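PDB 3GGY: vacuolar protein sorting-associated protein IST1 from Saccharomyces cerevisiae, which regulates recruitment of the ATPase Vps4 to ESCRT-III late in multivesicular-body sorting, binding Vps4 and diminishing its ATPase activity. Local coordinates for residues Asn88-Ser91 against Gln95-Lys98; Gly104-Ile109 against His148-Glu153; Glu74-Leu79 against Ile109-Tyr114; Leu16-Gln21 against Val122-Gln127. One frame throughout, in Å; residues are numbered along the deposited sequence.

Contact 1 of 4, residues Asn88-Ser91 against Gln95-Lys98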
loop_
_atom_site.group_PDB
_atom_site.type_symbol
_atom_site.label_atom_id
_atom_site.label_comp_id
_atom_site.label_asym_id
_atom_site.label_seq_id
_atom_site.Cartn_x
_atom_site.Cartn_y
_atom_site.Cartn_z
ATOM N N ASN A 88 15.276 -19.496 -0.953
ATOM C CA ASN A 88 15.145 -20.925 -1.172
ATOM C C ASN A 88 15.806 -21.724 -0.051
ATOM O O ASN A 88 15.475 -22.886 0.167
ATOM C CB ASN A 88 15.764 -21.303 -2.518
ATOM C CG ASN A 88 15.603 -22.769 -2.839
ATOM O OD1 ASN A 88 14.490 -23.300 -2.832
ATOM N ND2 ASN A 88 16.714 -23.437 -3.128
ATOM N N ASP A 89 16.732 -21.092 0.666
ATOM C CA ASP A 89 17.434 -21.759 1.759
ATOM C C ASP A 89 16.850 -21.432 3.132
ATOM O O ASP A 89 17.513 -21.627 4.152
ATOM C CB ASP A 89 18.919 -21.387 1.741
ATOM C CG ASP A 89 19.605 -21.789 0.450
ATOM O OD1 ASP A 89 19.385 -22.928 -0.012
ATOM O OD2 ASP A 89 20.370 -20.969 -0.098
ATOM N N ILE A 90 15.617 -20.935 3.156
ATOM C CA ILE A 90 14.956 -20.591 4.413
ATOM C C ILE A 90 13.836 -21.588 4.696
ATOM O O ILE A 90 12.889 -21.706 3.916
ATOM C CB ILE A 90 14.360 -19.169 4.359
ATOM C CG1 ILE A 90 15.445 -18.167 3.962
ATOM C CG2 ILE A 90 13.792 -18.791 5.721
ATOM C CD1 ILE A 90 14.928 -16.762 3.730
ATOM N N SER A 91 13.947 -22.305 5.811
ATOM C CA SER A 91 12.944 -23.300 6.171
ATOM C C SER A 91 12.285 -23.033 7.522
ATOM O O SER A 91 11.280 -23.659 7.860
ATOM C CB SER A 91 13.573 -24.697 6.174
ATOM O OG SER A 91 14.665 -24.762 7.077
ATOM N N GLN A 95 15.504 -18.658 11.209
ATOM C CA GLN A 95 16.469 -18.290 10.181
ATOM C C GLN A 95 16.093 -16.946 9.566
ATOM O O GLN A 95 16.933 -16.062 9.408
ATOM C CB GLN A 95 16.510 -19.357 9.087
ATOM C CG GLN A 95 17.007 -20.717 9.552
ATOM C CD GLN A 95 16.968 -21.750 8.444
ATOM O OE1 GLN A 95 15.919 -22.002 7.853
ATOM N NE2 GLN A 95 18.113 -22.356 8.157
ATOM N N LEU A 96 14.816 -16.798 9.231
ATOM C CA LEU A 96 14.322 -15.571 8.630
ATOM C C LEU A 96 14.614 -14.346 9.491
ATOM O O LEU A 96 15.120 -13.340 8.999
ATOM C CB LEU A 96 12.812 -15.688 8.390
ATOM C CG LEU A 96 12.118 -14.557 7.634
ATOM C CD1 LEU A 96 12.645 -14.490 6.207
ATOM C CD2 LEU A 96 10.617 -14.799 7.635
ATOM N N VAL A 97 14.316 -14.441 10.783
ATOM C CA VAL A 97 14.511 -13.324 11.698
ATOM C C VAL A 97 15.951 -13.042 12.121
ATOM O O VAL A 97 16.332 -11.883 12.285
ATOM C CB VAL A 97 13.648 -13.510 12.970
ATOM C CG1 VAL A 97 13.878 -12.362 13.933
ATOM C CG2 VAL A 97 12.178 -13.581 12.586
ATOM N N LYS A 98 16.754 -14.086 12.289
ATOM C CA LYS A 98 18.134 -13.890 12.716
ATOM C C LYS A 98 19.158 -13.784 11.593
ATOM O O LYS A 98 20.153 -13.071 11.729
ATOM C CB LYS A 98 18.546 -14.999 13.686
ATOM C CG LYS A 98 17.846 -14.907 15.032
ATOM C CD LYS A 98 18.462 -15.838 16.060
ATOM C CE LYS A 98 17.841 -15.608 17.429
ATOM N NZ LYS A 98 18.504 -16.413 18.490
#
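Gln95 leaves its helix with CG beside the backbone N (chi1 -64°) and an extended chain, which carries its amide back over the preceding loop to Ser91. There OE1 takes the backbone N-H of Ser91, with N to OE1 2.9 Å; the bond is straight at 166°, and the donor arrives nearly along the C=O axis. The Ser91 hydroxyl lies near the same acceptor, OG standing 3.1 Å from Gln95 OE1, although that bond is not settled. Thr92 N, just beyond the loop segment, also donates to this oxygen, which therefore takes two successive backbone N-H groups just ahead of helix 93-99. On the buried side, Ile90 CD1 meets Leu96 CD1 at 4.1 Å, the two side chains crossing at a slant, while Leu96 also packs on Ile105 of the next helix. With a leucine in place of Gln95, the backbone N-H groups of Ser91 and Thr92 would probably lose their shared acceptor and the turn into the helix would be held less firmly. One amide oxygen thus gathers two N-H groups of the loop just before the helix, while an apolar pair seals the loop inward.

Contact 2 of 4, residues Gly104-Ile109 against His148-Glu153; sequences GINEAI and HIDVPE
Glu107 and Pro152 form the tight part of this contact: Glu107 CG presses on Pro152 CG at 3.3 Å, and the next carbon of the acid, CD, is 3.8 Å from the same Pro152 CG. The Glu107 chain is extended, CG anti to the backbone N (chi1 -178°), which lets the CG methylene cross the proline ring at a slant while the carboxylate passes beyond it to bond the Tyr76 hydroxyl through OE2. Tyr76 and Ser111 pack on the proline as well. The looser part is a single long polar bond, in which Asn106 ND2 donates a hydrogen bond to Asp150 OD2 over 3.3 Å; Asn106 is buried, whereas the loop end of the bond, at Asp150, is partly exposed. Here the acceptor lies close to the amide plane, but the donor comes from the anti side of the carboxylate and 32° out of its plane, the two flat groups standing perpendicular. Asn106 OD1 is engaged by Arg110 NE, which fixes the turn of the amide. An alanine at Asn106 would remove the amide and would probably leave Asp150 OD2 without this donor and Arg110 NE without its amide acceptor. The loop side is a type II beta turn from His148 to Val151, with Pro152 as N-cap of helix 153-159: the turn joining helix 138-147 to helix 153-159, laid against the first turn of helix 105-115 in the ESCRT-III-like domain.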
loop_
_atom_site.group_PDB
_atom_site.type_symbol
_atom_site.label_atom_id
_atom_site.label_comp_id
_atom_site.label_asym_id
_atom_site.label_seq_id
_atom_site.Cartn_x
_atom_site.Cartn_y
_atom_site.Cartn_z
ATOM N N GLY A 104 17.030 -7.389 4.469
ATOM C CA GLY A 104 15.673 -6.869 4.365
ATOM C C GLY A 104 14.585 -7.852 3.975
ATOM O O GLY A 104 13.430 -7.458 3.776
ATOM N N ILE A 105 14.932 -9.128 3.871
ATOM C CA ILE A 105 13.958 -10.141 3.484
ATOM C C ILE A 105 12.860 -10.330 4.528
ATOM O O ILE A 105 11.677 -10.371 4.187
ATOM C CB ILE A 105 14.655 -11.490 3.202
ATOM C CG1 ILE A 105 15.570 -11.336 1.982
ATOM C CG2 ILE A 105 13.621 -12.587 2.964
ATOM C CD1 ILE A 105 16.383 -12.573 1.642
ATOM N N ASN A 106 13.243 -10.434 5.796
ATOM C CA ASN A 106 12.259 -10.620 6.868
ATOM C C ASN A 106 11.137 -9.590 6.765
ATOM O O ASN A 106 9.951 -9.930 6.727
ATOM C CB ASN A 106 12.938 -10.492 8.234
ATOM C CG ASN A 106 12.000 -10.816 9.384
ATOM O OD1 ASN A 106 11.386 -11.880 9.414
ATOM N ND2 ASN A 106 11.897 -9.902 10.341
ATOM N N GLU A 107 11.538 -8.326 6.720
ATOM C CA GLU A 107 10.631 -7.196 6.623
ATOM C C GLU A 107 9.793 -7.223 5.345
ATOM O O GLU A 107 8.585 -6.991 5.378
ATOM C CB GLU A 107 11.460 -5.916 6.671
ATOM C CG GLU A 107 10.675 -4.637 6.629
ATOM C CD GLU A 107 11.588 -3.432 6.651
ATOM O OE1 GLU A 107 12.465 -3.371 7.543
ATOM O OE2 GLU A 107 11.429 -2.551 5.787
ATOM N N ALA A 108 10.442 -7.502 4.221
ATOM C CA ALA A 108 9.753 -7.532 2.937
ATOM C C ALA A 108 8.661 -8.596 2.828
ATOM O O ALA A 108 7.540 -8.295 2.420
ATOM C CB ALA A 108 10.767 -7.713 1.811
ATOM N N ILE A 109 8.981 -9.835 3.188
ATOM C CA ILE A 109 8.004 -10.913 3.086
ATOM C C ILE A 109 6.852 -10.733 4.074
ATOM O O ILE A 109 5.694 -10.976 3.735
ATOM C CB ILE A 109 8.666 -12.292 3.304
ATOM C CG1 ILE A 109 7.679 -13.403 2.952
ATOM C CG2 ILE A 109 9.145 -12.421 4.741
ATOM C CD1 ILE A 109 7.295 -13.429 1.473
ATOM N N HIS A 148 0.545 -9.313 13.423
ATOM C CA HIS A 148 1.470 -8.418 12.718
ATOM C C HIS A 148 2.902 -8.437 13.259
ATOM O O HIS A 148 3.566 -7.403 13.351
ATOM C CB HIS A 148 0.940 -6.974 12.653
ATOM C CG HIS A 148 0.692 -6.340 13.985
ATOM N ND1 HIS A 148 -0.488 -6.501 14.679
ATOM C CD2 HIS A 148 1.465 -5.524 14.741
ATOM C CE1 HIS A 148 -0.432 -5.809 15.804
ATOM N NE2 HIS A 148 0.742 -5.208 15.865
ATOM N N ILE A 149 3.384 -9.633 13.574
ATOM C CA ILE A 149 4.735 -9.798 14.104
ATOM C C ILE A 149 5.780 -9.328 13.093
ATOM O O ILE A 149 5.809 -9.781 11.944
ATOM C CB ILE A 149 5.012 -11.268 14.468
ATOM C CG1 ILE A 149 4.042 -11.715 15.568
ATOM C CG2 ILE A 149 6.458 -11.440 14.918
ATOM C CD1 ILE A 149 4.073 -10.843 16.808
ATOM N N ASP A 150 6.623 -8.406 13.546
ATOM C CA ASP A 150 7.695 -7.834 12.738
ATOM C C ASP A 150 7.252 -7.088 11.480
ATOM O O ASP A 150 8.052 -6.879 10.564
ATOM C CB ASP A 150 8.721 -8.909 12.378
ATOM C CG ASP A 150 9.656 -9.228 13.530
ATOM O OD1 ASP A 150 9.457 -8.656 14.622
ATOM O OD2 ASP A 150 10.584 -10.049 13.341
ATOM N N VAL A 151 5.987 -6.683 11.431
ATOM C CA VAL A 151 5.499 -5.902 10.295
ATOM C C VAL A 151 5.808 -4.439 10.639
ATOM O O VAL A 151 5.430 -3.949 11.706
ATOM C CB VAL A 151 3.973 -6.064 10.090
ATOM C CG1 VAL A 151 3.498 -5.149 8.947
ATOM C CG2 VAL A 151 3.644 -7.511 9.750
ATOM N N PRO A 152 6.506 -3.726 9.739
ATOM C CA PRO A 152 6.878 -2.320 9.933
ATOM C C PRO A 152 5.698 -1.435 10.304
ATOM O O PRO A 152 4.607 -1.565 9.749
ATOM C CB PRO A 152 7.476 -1.929 8.581
ATOM C CG PRO A 152 8.029 -3.204 8.073
ATOM C CD PRO A 152 6.959 -4.208 8.425
ATOM N N GLU A 153 5.925 -0.528 11.243
ATOM C CA GLU A 153 4.881 0.381 11.675
ATOM C C GLU A 153 4.317 1.159 10.482
ATOM O O GLU A 153 3.115 1.392 10.407
ATOM C CB GLU A 153 5.437 1.354 12.716
ATOM C CG GLU A 153 4.370 2.121 13.465
ATOM C CD GLU A 153 3.456 1.205 14.250
ATOM O OE1 GLU A 153 3.975 0.386 15.037
ATOM O OE2 GLU A 153 2.221 1.302 14.082
#

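Contact 3 of 4, residues Glu74-Leu79 against Ile109-Tyr114; sequences ELYCEL and IRSLIY
Tyr76 and Leu112 lead the packing of two helices inside the helical bundle of the N-terminal, ESCRT-III-like domain, where the short segments cross steeply, with 131° between their N-to-C directions and axes 9.5 Å apart. The Tyr76 ring lies obliquely beside Ser111 on the partner helix: Ser111 CB and OG both lie 3.4 Å from Tyr76 CE2, while OG bonds Glu107 O in its own helix. Pro152 and Ile155 cover this ring and serine from a further side. Leu112, the next residue, brings its fork to the tyrosine's stem, its CD1 lying 4.1 Å from Tyr76 CB. CG of Leu112 stands beside the backbone N (chi1 -72°), which extends the fork toward helix 50-82. Leu125 and Leu128 back the same leucine, and Cys19, Ile20 and Leu23 flank Cys77, so the region is buried from several directions and is held by dispersion and close fit. The Cys77 sulfur sits over the fork of the leucine: SG is 3.7 Å from Leu112 CD2 and 3.8 Å from Leu112 CD1.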
loop_
_atom_site.group_PDB
_atom_site.type_symbol
_atom_site.label_atom_id
_atom_site.label_comp_id
_atom_site.label_asym_id
_atom_site.label_seq_id
_atom_site.Cartn_x
_atom_site.Cartn_y
_atom_site.Cartn_z
ATOM N N GLU A 74 5.766 -2.540 -3.871
ATOM C CA GLU A 74 6.439 -2.811 -5.136
ATOM C C GLU A 74 7.927 -2.974 -4.857
ATOM O O GLU A 74 8.564 -3.889 -5.373
ATOM C CB GLU A 74 6.242 -1.656 -6.122
ATOM C CG GLU A 74 6.864 -1.919 -7.492
ATOM C CD GLU A 74 7.077 -0.654 -8.311
ATOM O OE1 GLU A 74 6.284 0.301 -8.164
ATOM O OE2 GLU A 74 8.037 -0.622 -9.113
ATOM N N LEU A 75 8.476 -2.074 -4.045
ATOM C CA LEU A 75 9.887 -2.132 -3.695
ATOM C C LEU A 75 10.210 -3.410 -2.940
ATOM O O LEU A 75 11.250 -4.018 -3.175
ATOM C CB LEU A 75 10.294 -0.913 -2.860
ATOM C CG LEU A 75 10.367 0.421 -3.603
ATOM C CD1 LEU A 75 11.045 1.437 -2.698
ATOM C CD2 LEU A 75 11.154 0.265 -4.903
ATOM N N TYR A 76 9.323 -3.829 -2.034
ATOM C CA TYR A 76 9.567 -5.061 -1.292
ATOM C C TYR A 76 9.591 -6.254 -2.241
ATOM O O TYR A 76 10.379 -7.182 -2.068
ATOM C CB TYR A 76 8.490 -5.292 -0.220
ATOM C CG TYR A 76 8.651 -4.469 1.046
ATOM C CD1 TYR A 76 9.908 -4.248 1.610
ATOM C CD2 TYR A 76 7.533 -3.962 1.713
ATOM C CE1 TYR A 76 10.049 -3.544 2.804
ATOM C CE2 TYR A 76 7.661 -3.264 2.907
ATOM C CZ TYR A 76 8.921 -3.057 3.449
ATOM O OH TYR A 76 9.043 -2.370 4.633
ATOM N N CYS A 77 8.711 -6.242 -3.238
ATOM C CA CYS A 77 8.665 -7.328 -4.210
ATOM C C CYS A 77 9.951 -7.388 -5.017
ATOM O O CYS A 77 10.472 -8.466 -5.288
ATOM C CB CYS A 77 7.496 -7.146 -5.174
ATOM S SG CYS A 77 5.905 -7.613 -4.475
ATOM N N GLU A 78 10.450 -6.223 -5.415
ATOM C CA GLU A 78 11.679 -6.171 -6.197
ATOM C C GLU A 78 12.853 -6.680 -5.372
ATOM O O GLU A 78 13.737 -7.367 -5.892
ATOM C CB GLU A 78 11.923 -4.742 -6.686
ATOM C CG GLU A 78 10.771 -4.226 -7.538
ATOM C CD GLU A 78 10.985 -2.819 -8.050
ATOM O OE1 GLU A 78 11.398 -1.953 -7.252
ATOM O OE2 GLU A 78 10.725 -2.575 -9.248
ATOM N N LEU A 79 12.846 -6.359 -4.082
ATOM C CA LEU A 79 13.903 -6.796 -3.176
ATOM C C LEU A 79 13.935 -8.318 -3.118
ATOM O O LEU A 79 14.984 -8.939 -3.318
ATOM C CB LEU A 79 13.666 -6.220 -1.777
ATOM C CG LEU A 79 14.652 -6.600 -0.668
ATOM C CD1 LEU A 79 14.517 -5.618 0.478
ATOM C CD2 LEU A 79 14.400 -8.022 -0.189
ATOM N N ILE A 109 8.981 -9.835 3.188
ATOM C CA ILE A 109 8.004 -10.913 3.086
ATOM C C ILE A 109 6.852 -10.733 4.074
ATOM O O ILE A 109 5.694 -10.976 3.735
ATOM C CB ILE A 109 8.666 -12.292 3.304
ATOM C CG1 ILE A 109 7.679 -13.403 2.952
ATOM C CG2 ILE A 109 9.145 -12.421 4.741
ATOM C CD1 ILE A 109 7.295 -13.429 1.473
ATOM N N ARG A 110 7.162 -10.298 5.293
ATOM C CA ARG A 110 6.119 -10.082 6.288
ATOM C C ARG A 110 5.162 -8.977 5.849
ATOM O O ARG A 110 3.952 -9.106 6.002
ATOM C CB ARG A 110 6.736 -9.721 7.640
ATOM C CG ARG A 110 7.414 -10.895 8.322
ATOM C CD ARG A 110 8.103 -10.463 9.602
ATOM N NE ARG A 110 8.770 -11.604 10.220
ATOM C CZ ARG A 110 8.167 -12.487 11.007
ATOM N NH1 ARG A 110 6.879 -12.358 11.294
ATOM N NH2 ARG A 110 8.846 -13.529 11.471
ATOM N N SER A 111 5.706 -7.897 5.291
ATOM C CA SER A 111 4.868 -6.791 4.852
ATOM C C SER A 111 3.927 -7.184 3.718
ATOM O O SER A 111 2.769 -6.770 3.692
ATOM C CB SER A 111 5.736 -5.603 4.421
ATOM O OG SER A 111 6.462 -5.085 5.532
ATOM N N LEU A 112 4.423 -7.980 2.780
ATOM C CA LEU A 112 3.602 -8.405 1.650
ATOM C C LEU A 112 2.475 -9.328 2.089
ATOM O O LEU A 112 1.354 -9.232 1.595
ATOM C CB LEU A 112 4.486 -9.082 0.606
ATOM C CG LEU A 112 5.372 -8.073 -0.129
ATOM C CD1 LEU A 112 6.461 -8.807 -0.906
ATOM C CD2 LEU A 112 4.519 -7.227 -1.065
ATOM N N ILE A 113 2.765 -10.216 3.031
ATOM C CA ILE A 113 1.740 -11.126 3.524
ATOM C C ILE A 113 0.689 -10.345 4.317
ATOM O O ILE A 113 -0.513 -10.580 4.175
ATOM C CB ILE A 113 2.376 -12.227 4.397
ATOM C CG1 ILE A 113 3.184 -13.162 3.491
ATOM C CG2 ILE A 113 1.302 -13.002 5.156
ATOM C CD1 ILE A 113 4.007 -14.202 4.240
ATOM N N TYR A 114 1.145 -9.407 5.143
ATOM C CA TYR A 114 0.240 -8.585 5.932
ATOM C C TYR A 114 -0.666 -7.755 5.035
ATOM O O TYR A 114 -1.829 -7.506 5.364
ATOM C CB TYR A 114 1.035 -7.635 6.839
ATOM C CG TYR A 114 0.149 -6.802 7.729
ATOM C CD1 TYR A 114 -0.409 -7.342 8.884
ATOM C CD2 TYR A 114 -0.195 -5.496 7.383
ATOM C CE1 TYR A 114 -1.292 -6.609 9.671
ATOM C CE2 TYR A 114 -1.077 -4.754 8.167
ATOM C CZ TYR A 114 -1.622 -5.318 9.308
ATOM O OH TYR A 114 -2.499 -4.598 10.085
#

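Contact 4 of 4, residues Leu16-Gln21 against Val122-Gln127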
loop_
_atom_site.group_PDB
_atom_site.type_symbol
_atom_site.label_atom_id
_atom_site.label_comp_id
_atom_site.label_asym_id
_atom_site.label_seq_id
_atom_site.Cartn_x
_atom_site.Cartn_y
_atom_site.Cartn_z
ATOM N N LEU A 16 6.370 -13.265 -7.765
ATOM C CA LEU A 16 6.912 -11.937 -7.517
ATOM C C LEU A 16 6.868 -11.060 -8.765
ATOM O O LEU A 16 6.548 -9.877 -8.684
ATOM C CB LEU A 16 8.345 -12.041 -6.994
ATOM C CG LEU A 16 8.481 -12.585 -5.567
ATOM C CD1 LEU A 16 9.940 -12.856 -5.248
ATOM C CD2 LEU A 16 7.904 -11.578 -4.579
ATOM N N LYS A 17 7.174 -11.641 -9.921
ATOM C CA LYS A 17 7.148 -10.864 -11.155
ATOM C C LYS A 17 5.742 -10.363 -11.468
ATOM O O LYS A 17 5.566 -9.221 -11.896
ATOM C CB LYS A 17 7.683 -11.697 -12.326
ATOM C CG LYS A 17 9.194 -11.854 -12.314
ATOM C CD LYS A 17 9.681 -12.624 -13.536
ATOM C CE LYS A 17 11.195 -12.749 -13.539
ATOM N NZ LYS A 17 11.867 -11.421 -13.621
ATOM N N MET A 18 4.745 -11.214 -11.249
ATOM C CA MET A 18 3.360 -10.844 -11.506
ATOM C C MET A 18 2.921 -9.799 -10.487
ATOM O O MET A 18 2.214 -8.848 -10.824
ATOM C CB MET A 18 2.451 -12.072 -11.418
ATOM C CG MET A 18 0.979 -11.798 -11.699
ATOM S SD MET A 18 0.569 -11.556 -13.446
ATOM C CE MET A 18 0.561 -9.793 -13.576
ATOM N N CYS A 19 3.335 -9.970 -9.234
ATOM C CA CYS A 19 2.965 -8.998 -8.209
ATOM C C CYS A 19 3.513 -7.622 -8.563
ATOM O O CYS A 19 2.829 -6.615 -8.399
ATOM C CB CYS A 19 3.494 -9.420 -6.839
ATOM S SG CYS A 19 2.549 -10.762 -6.091
ATOM N N ILE A 20 4.746 -7.579 -9.055
ATOM C CA ILE A 20 5.359 -6.310 -9.430
ATOM C C ILE A 20 4.591 -5.641 -10.571
ATOM O O ILE A 20 4.331 -4.439 -10.532
ATOM C CB ILE A 20 6.834 -6.513 -9.835
ATOM C CG1 ILE A 20 7.650 -6.908 -8.600
ATOM C CG2 ILE A 20 7.393 -5.236 -10.450
ATOM C CD1 ILE A 20 9.086 -7.271 -8.897
ATOM N N GLN A 21 4.216 -6.421 -11.578
ATOM C CA GLN A 21 3.477 -5.868 -12.705
ATOM C C GLN A 21 2.097 -5.369 -12.277
ATOM O O GLN A 21 1.661 -4.294 -12.695
ATOM C CB GLN A 21 3.340 -6.912 -13.812
ATOM C CG GLN A 21 4.657 -7.264 -14.508
ATOM C CD GLN A 21 5.361 -6.052 -15.110
ATOM O OE1 GLN A 21 6.118 -5.351 -14.432
ATOM N NE2 GLN A 21 5.107 -5.797 -16.389
ATOM N N VAL A 122 -4.764 -6.745 -5.956
ATOM C CA VAL A 122 -3.651 -7.561 -6.434
ATOM C C VAL A 122 -3.792 -8.946 -5.806
ATOM O O VAL A 122 -3.212 -9.234 -4.760
ATOM C CB VAL A 122 -2.287 -6.947 -6.042
ATOM C CG1 VAL A 122 -1.150 -7.826 -6.547
ATOM C CG2 VAL A 122 -2.166 -5.551 -6.631
ATOM N N LYS A 123 -4.574 -9.803 -6.459
ATOM C CA LYS A 123 -4.829 -11.151 -5.962
ATOM C C LYS A 123 -3.604 -12.027 -5.763
ATOM O O LYS A 123 -3.570 -12.839 -4.842
ATOM C CB LYS A 123 -5.801 -11.883 -6.893
ATOM C CG LYS A 123 -7.174 -11.255 -6.969
ATOM C CD LYS A 123 -8.115 -12.083 -7.829
ATOM C CE LYS A 123 -9.416 -11.338 -8.073
ATOM N NZ LYS A 123 -9.170 -10.036 -8.756
ATOM N N GLU A 124 -2.607 -11.873 -6.628
ATOM C CA GLU A 124 -1.392 -12.677 -6.548
ATOM C C GLU A 124 -0.668 -12.627 -5.206
ATOM O O GLU A 124 0.089 -13.537 -4.882
ATOM C CB GLU A 124 -0.414 -12.272 -7.656
ATOM C CG GLU A 124 -0.876 -12.589 -9.075
ATOM C CD GLU A 124 -2.140 -11.849 -9.472
ATOM O OE1 GLU A 124 -2.251 -10.643 -9.161
ATOM O OE2 GLU A 124 -3.019 -12.471 -10.110
ATOM N N LEU A 125 -0.885 -11.577 -4.420
ATOM C CA LEU A 125 -0.213 -11.495 -3.128
ATOM C C LEU A 125 -0.560 -12.698 -2.255
ATOM O O LEU A 125 0.264 -13.150 -1.459
ATOM C CB LEU A 125 -0.582 -10.197 -2.399
ATOM C CG LEU A 125 -0.050 -8.885 -2.988
ATOM C CD1 LEU A 125 -0.666 -7.716 -2.241
ATOM C CD2 LEU A 125 1.477 -8.842 -2.900
ATOM N N SER A 126 -1.774 -13.224 -2.409
ATOM C CA SER A 126 -2.194 -14.382 -1.615
ATOM C C SER A 126 -1.304 -15.587 -1.902
ATOM O O SER A 126 -1.124 -16.460 -1.051
ATOM C CB SER A 126 -3.661 -14.734 -1.902
ATOM O OG SER A 126 -3.856 -15.062 -3.266
ATOM N N GLN A 127 -0.744 -15.633 -3.106
ATOM C CA GLN A 127 0.140 -16.724 -3.495
ATOM C C GLN A 127 1.421 -16.705 -2.670
ATOM O O GLN A 127 2.016 -17.751 -2.414
ATOM C CB GLN A 127 0.487 -16.618 -4.982
ATOM C CG GLN A 127 -0.628 -17.049 -5.914
ATOM C CD GLN A 127 -0.377 -16.616 -7.345
ATOM O OE1 GLN A 127 0.748 -16.694 -7.840
ATOM N NE2 GLN A 127 -1.429 -16.165 -8.019
#
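Glu124 faces Met18 and Cys19 of the long N-terminal helix, and its chain touches them one atom after another. CB rests on the cysteine sulfur, 3.7 Å from Cys19 SG. At CG the methylene meets Met18 closely, 3.3 Å from Met18 CG and 4.1 Å from Met18 CB. A bend at the second torsion (chi2 63°) then folds the chain, so that CD still lies 3.8 Å from Met18 CG instead of running straight on. The tip ends in charge: OE1 makes a salt bridge to Arg22 NH1, one turn further along the same helix. The acid therefore packs its aliphatic part against Met18 and spends its carboxylate on the neighbouring arginine. Cys19 SG has a second apolar neighbour, Leu125 CD2 at 3.9 Å, which continues the contact into the buried side; Met18 is on the exposed side. The backbone carrying Glu124 is a type I beta turn from Val122 to Leu125. Just after it, Ser126 OG donates to Lys123 O over 2.7 Å, and this carbonyl also accepts the Ser126 N-H, so two bonds from one residue grip it. Leu16, Cys19 and Ile20 reach helix 50-82 as well, which places this packing where helix 8-46 lies beside both helix 50-82 and the approach to helix 125-135.

Overall arrangement
Contact 3 is the core of the set: all its touching residues are buried, and its chemistry is mostly apolar. Contact 4, about 10 Å away between centres, carries that core outward to helix 8-46 through Cys77 with Ile20 and Leu112 with Leu125, and ends at the Glu124-Arg22 salt bridge. Contact 2 shares helix 105-115 with contact 3 but faces the loop before helix 153-159, so it mixes a close aliphatic pair with a single polar bond. Contact 1, about 25 Å from the centre of the chain, is a local loop-to-helix closure ruled by hydrogen bonds; its Leu96 and Val97 lean on contacts 2 and 3, whereas contact 4 lies beyond touch.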